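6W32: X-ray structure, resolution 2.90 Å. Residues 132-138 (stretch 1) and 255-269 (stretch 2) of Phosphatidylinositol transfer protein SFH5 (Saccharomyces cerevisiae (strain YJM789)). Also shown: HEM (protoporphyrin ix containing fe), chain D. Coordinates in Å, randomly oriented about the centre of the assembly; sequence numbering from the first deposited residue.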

# COMPACT_ATOMS: atom_id res chain seq x y z
N ALA A 132 5.02 -8.05 6.39
CA ALA A 132 4.78 -7.83 4.96
C ALA A 132 5.57 -6.60 4.52
O ALA A 132 5.36 -5.51 5.05
CB ALA A 132 3.30 -7.64 4.68
N VAL A 133 6.47 -6.78 3.56
CA VAL A 133 7.31 -5.71 3.05
C VAL A 133 7.19 -5.69 1.54
O VAL A 133 7.14 -6.76 0.91
CB VAL A 133 8.79 -5.92 3.46
CG1 VAL A 133 9.63 -4.70 3.15
CG2 VAL A 133 8.92 -6.24 4.94
N THR A 134 7.15 -4.50 0.93
CA THR A 134 7.39 -4.42 -0.51
C THR A 134 8.65 -3.62 -0.78
O THR A 134 9.04 -2.76 0.02
CB THR A 134 6.24 -3.80 -1.34
OG1 THR A 134 6.23 -2.38 -1.19
CG2 THR A 134 4.92 -4.35 -0.96
N TRP A 135 9.27 -3.89 -1.91
CA TRP A 135 10.58 -3.33 -2.19
C TRP A 135 10.59 -2.80 -3.62
O TRP A 135 10.25 -3.53 -4.55
CB TRP A 135 11.67 -4.40 -2.05
CG TRP A 135 11.76 -5.21 -0.78
CD1 TRP A 135 10.83 -6.10 -0.27
CD2 TRP A 135 12.89 -5.27 0.09
NE1 TRP A 135 11.33 -6.69 0.89
CE2 TRP A 135 12.58 -6.19 1.12
CE3 TRP A 135 14.12 -4.63 0.10
CZ2 TRP A 135 13.48 -6.47 2.15
CZ3 TRP A 135 15.01 -4.91 1.10
CH2 TRP A 135 14.68 -5.82 2.13
N ASN A 136 11.03 -1.57 -3.79
CA ASN A 136 11.21 -1.00 -5.12
C ASN A 136 12.70 -0.81 -5.36
O ASN A 136 13.37 -0.10 -4.61
CB ASN A 136 10.45 0.31 -5.27
CG ASN A 136 8.98 0.14 -5.06
OD1 ASN A 136 8.45 0.43 -3.98
ND2 ASN A 136 8.30 -0.37 -6.08
N LEU A 137 13.22 -1.46 -6.40
CA LEU A 137 14.64 -1.35 -6.69
C LEU A 137 14.86 -0.21 -7.67
O LEU A 137 15.45 -0.38 -8.74
CB LEU A 137 15.18 -2.67 -7.21
CG LEU A 137 14.84 -3.79 -6.23
CD1 LEU A 137 15.29 -5.11 -6.74
CD2 LEU A 137 15.47 -3.47 -4.89
N TYR A 138 14.38 0.96 -7.27
CA TYR A 138 14.34 2.09 -8.18
C TYR A 138 15.73 2.52 -8.66
O TYR A 138 15.87 2.99 -9.78
CB TYR A 138 13.61 3.26 -7.52
CG TYR A 138 12.11 3.11 -7.48
CD1 TYR A 138 11.42 2.35 -8.42
CD2 TYR A 138 11.36 3.75 -6.50
CE1 TYR A 138 10.02 2.23 -8.36
CE2 TYR A 138 9.97 3.64 -6.46
CZ TYR A 138 9.32 2.89 -7.38
OH TYR A 138 7.96 2.81 -7.27
N LYS A 255 22.92 -1.57 6.73
CA LYS A 255 22.34 -1.40 8.06
C LYS A 255 20.89 -1.81 8.12
O LYS A 255 20.29 -1.74 9.19
CB LYS A 255 22.46 0.05 8.52
CG LYS A 255 23.86 0.61 8.36
CD LYS A 255 24.23 1.62 9.42
CE LYS A 255 25.72 1.88 9.34
NZ LYS A 255 26.33 0.71 8.63
N LEU A 256 20.29 -2.24 6.99
CA LEU A 256 18.85 -2.40 6.97
C LEU A 256 18.42 -3.49 7.93
O LEU A 256 17.31 -3.43 8.47
CB LEU A 256 18.37 -2.70 5.56
CG LEU A 256 16.86 -2.53 5.38
CD1 LEU A 256 16.47 -1.13 5.79
CD2 LEU A 256 16.37 -2.85 3.95
N GLY A 257 19.27 -4.49 8.17
CA GLY A 257 18.89 -5.56 9.09
C GLY A 257 18.71 -5.10 10.52
O GLY A 257 18.00 -5.76 11.29
N GLN A 258 19.33 -3.98 10.89
CA GLN A 258 19.06 -3.37 12.18
C GLN A 258 17.60 -2.99 12.34
O GLN A 258 17.15 -2.81 13.47
CB GLN A 258 19.93 -2.12 12.36
CG GLN A 258 21.42 -2.41 12.58
CD GLN A 258 22.29 -1.17 12.45
OE1 GLN A 258 23.33 -1.20 11.79
NE2 GLN A 258 21.86 -0.07 13.08
N TYR A 259 16.85 -2.87 11.24
CA TYR A 259 15.43 -2.56 11.32
C TYR A 259 14.52 -3.67 10.81
O TYR A 259 13.44 -3.89 11.39
CB TYR A 259 15.13 -1.29 10.55
CG TYR A 259 15.98 -0.09 10.92
CD1 TYR A 259 15.65 0.75 11.99
CD2 TYR A 259 17.11 0.23 10.18
CE1 TYR A 259 16.43 1.89 12.29
CE2 TYR A 259 17.88 1.36 10.48
CZ TYR A 259 17.53 2.17 11.50
OH TYR A 259 18.32 3.25 11.75
N LEU A 260 14.89 -4.40 9.75
CA LEU A 260 14.13 -5.57 9.31
C LEU A 260 14.92 -6.81 9.69
O LEU A 260 15.91 -7.15 9.03
CB LEU A 260 13.89 -5.58 7.80
CG LEU A 260 13.13 -4.45 7.12
CD1 LEU A 260 12.94 -4.83 5.68
CD2 LEU A 260 11.83 -4.19 7.85
N LYS A 261 14.46 -7.53 10.73
CA LYS A 261 15.31 -8.56 11.30
C LYS A 261 15.65 -9.63 10.27
O LYS A 261 16.82 -10.00 10.13
CB LYS A 261 14.70 -9.14 12.59
CG LYS A 261 13.53 -10.08 12.53
CD LYS A 261 13.22 -10.66 13.96
CE LYS A 261 13.45 -9.60 15.08
NZ LYS A 261 13.82 -10.08 16.49
N ASP A 262 14.68 -10.06 9.44
CA ASP A 262 14.91 -11.20 8.57
C ASP A 262 15.06 -10.87 7.08
O ASP A 262 14.84 -11.73 6.22
CB ASP A 262 13.80 -12.22 8.76
CG ASP A 262 13.94 -12.94 10.05
OD1 ASP A 262 15.07 -12.90 10.58
OD2 ASP A 262 12.95 -13.52 10.55
N CYS A 263 15.49 -9.66 6.76
CA CYS A 263 15.80 -9.34 5.39
C CYS A 263 17.12 -10.01 4.98
O CYS A 263 17.85 -10.52 5.83
CB CYS A 263 15.87 -7.83 5.23
SG CYS A 263 17.38 -7.17 5.78
N PRO A 264 17.45 -10.07 3.69
CA PRO A 264 18.61 -10.88 3.31
C PRO A 264 19.90 -10.32 3.89
O PRO A 264 20.09 -9.11 4.00
CB PRO A 264 18.59 -10.82 1.77
CG PRO A 264 17.82 -9.61 1.44
CD PRO A 264 16.80 -9.46 2.51
N TYR A 265 20.80 -11.24 4.31
CA TYR A 265 22.14 -10.81 4.71
C TYR A 265 22.79 -10.01 3.60
O TYR A 265 23.25 -8.89 3.81
CB TYR A 265 23.02 -12.00 5.07
CG TYR A 265 24.40 -11.60 5.64
CD1 TYR A 265 24.57 -11.38 7.01
CD2 TYR A 265 25.53 -11.47 4.81
CE1 TYR A 265 25.79 -11.03 7.54
CE2 TYR A 265 26.77 -11.12 5.34
CZ TYR A 265 26.89 -10.90 6.71
OH TYR A 265 28.09 -10.55 7.29
N GLU A 266 22.80 -10.55 2.39
CA GLU A 266 23.41 -9.82 1.29
C GLU A 266 22.66 -8.51 1.08
O GLU A 266 21.43 -8.48 1.07
CB GLU A 266 23.38 -10.66 0.01
CG GLU A 266 24.00 -9.97 -1.20
CD GLU A 266 23.96 -10.82 -2.45
OE1 GLU A 266 24.44 -10.36 -3.50
OE2 GLU A 266 23.44 -11.96 -2.37
N GLY A 267 23.42 -7.43 0.92
CA GLY A 267 22.84 -6.10 0.75
C GLY A 267 22.23 -5.53 2.01
O GLY A 267 22.63 -4.47 2.49
N TYR A 268 21.36 -6.26 2.63
CA TYR A 268 20.61 -5.62 3.62
C TYR A 268 21.02 -5.97 5.04
O TYR A 268 20.29 -5.75 5.96
CB TYR A 268 19.16 -5.79 3.27
CG TYR A 268 18.90 -5.33 1.85
CD1 TYR A 268 18.99 -4.02 1.52
CD2 TYR A 268 18.58 -6.21 0.86
CE1 TYR A 268 18.77 -3.59 0.25
CE2 TYR A 268 18.36 -5.78 -0.42
CZ TYR A 268 18.45 -4.46 -0.70
OH TYR A 268 18.24 -3.98 -1.94
N GLY A 269 22.21 -6.53 5.21
CA GLY A 269 22.69 -6.84 6.55
C GLY A 269 21.80 -7.73 7.38
O GLY A 269 22.09 -7.92 8.56
CHA HEM D . 8.64 8.45 -3.27
CHB HEM D . 10.74 7.16 -7.38
CHC HEM D . 14.91 9.04 -5.81
CHD HEM D . 12.90 9.90 -1.45
C1A HEM D . 8.87 7.93 -4.52
C2A HEM D . 7.84 7.36 -5.33
C3A HEM D . 8.40 7.02 -6.51
C4A HEM D . 9.81 7.36 -6.42
CMA HEM D . 7.78 6.36 -7.77
CAA HEM D . 6.40 7.34 -4.81
CBA HEM D . 5.81 6.01 -4.37
CGA HEM D . 6.72 4.84 -4.33
O1A HEM D . 7.02 4.40 -5.48
O2A HEM D . 6.38 4.05 -3.38
C1B HEM D . 12.03 7.60 -7.34
C2B HEM D . 12.97 7.50 -8.43
C3B HEM D . 14.12 8.02 -8.01
C4B HEM D . 13.96 8.47 -6.63
CMB HEM D . 12.62 6.88 -9.80
CAB HEM D . 15.43 8.11 -8.82
CBB HEM D . 16.10 9.24 -8.95
C1C HEM D . 14.78 9.44 -4.49
C2C HEM D . 15.80 10.04 -3.60
C3C HEM D . 15.22 10.27 -2.39
C4C HEM D . 13.84 9.83 -2.47
CMC HEM D . 17.27 10.34 -3.96
CAC HEM D . 15.91 10.88 -1.14
CBC HEM D . 15.70 10.37 0.10
C1D HEM D . 11.56 9.65 -1.53
C2D HEM D . 10.57 9.90 -0.52
C3D HEM D . 9.24 9.46 -1.14
C4D HEM D . 9.57 8.98 -2.43
CMD HEM D . 10.75 10.48 0.89
CAD HEM D . 7.82 9.43 -0.56
CBD HEM D . 7.48 7.96 -0.30
CGD HEM D . 6.13 7.89 0.38
O1D HEM D . 5.59 6.75 0.54
O2D HEM D . 5.49 8.99 0.51
NA HEM D . 10.05 7.94 -5.20
NB HEM D . 12.66 8.20 -6.27
NC HEM D . 13.65 9.36 -3.75
ND HEM D . 10.92 9.11 -2.67
FE HEM D . 11.85 8.55 -4.43

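One side chain carries most of this contact. Trp135 touches five residues of the second stretch, and no hydrogen bond crosses between the two stretches. The packing is apolar and modest in extent, with 243 Å² buried over both sides.

Trp135 sits in the strand 132-136 with its CA-to-CB bond toward the second stretch. Its six-membered ring reaches in among the partners. Trp135 CZ3 lies 3.8 Å from Leu256 CD2 and also 3.8 Å from Tyr268 CE2. Trp135 CZ2 is 3.9 Å from Leu260 CD1. Trp135 CH2 is 3.9 Å from Cys263 CB, which lies at the edge of the ring near its plane. Pro264 adds a looser contact, with its CD 4.2 Å from Trp135 CH2.

The tyrosine contact is an aromatic pair. The edge of Trp135 points toward the face of Tyr268. The ring centroids are 5.0 Å apart and the planes meet at 55°, so the rings are inclined and not stacked in parallel.

Side chains alternate along the strand. Val133 and Trp135 point toward the second stretch, while Ala132, Thr134 and Asn136 are out of its reach. Val133 CG1 meets Leu260 CD1 at 4.2 Å, so the same leucine methyl packs against both strand residues. Leu137 points sideways, but its end comes nearer. Leu137 CD2 is 4.1 Å from Tyr268 OH.

The second stretch contains one beta turn. It runs from Leu260 to Cys263, is of type I, and is closed by a weak hydrogen bond from Cys263 N to Leu260 O at 3.4 Å. The turn's first and last residues both contact Trp135.

Tyr138 takes no part in this packing. Tyr138 OH donates a hydrogen bond to HEM O1A at 2.6 Å.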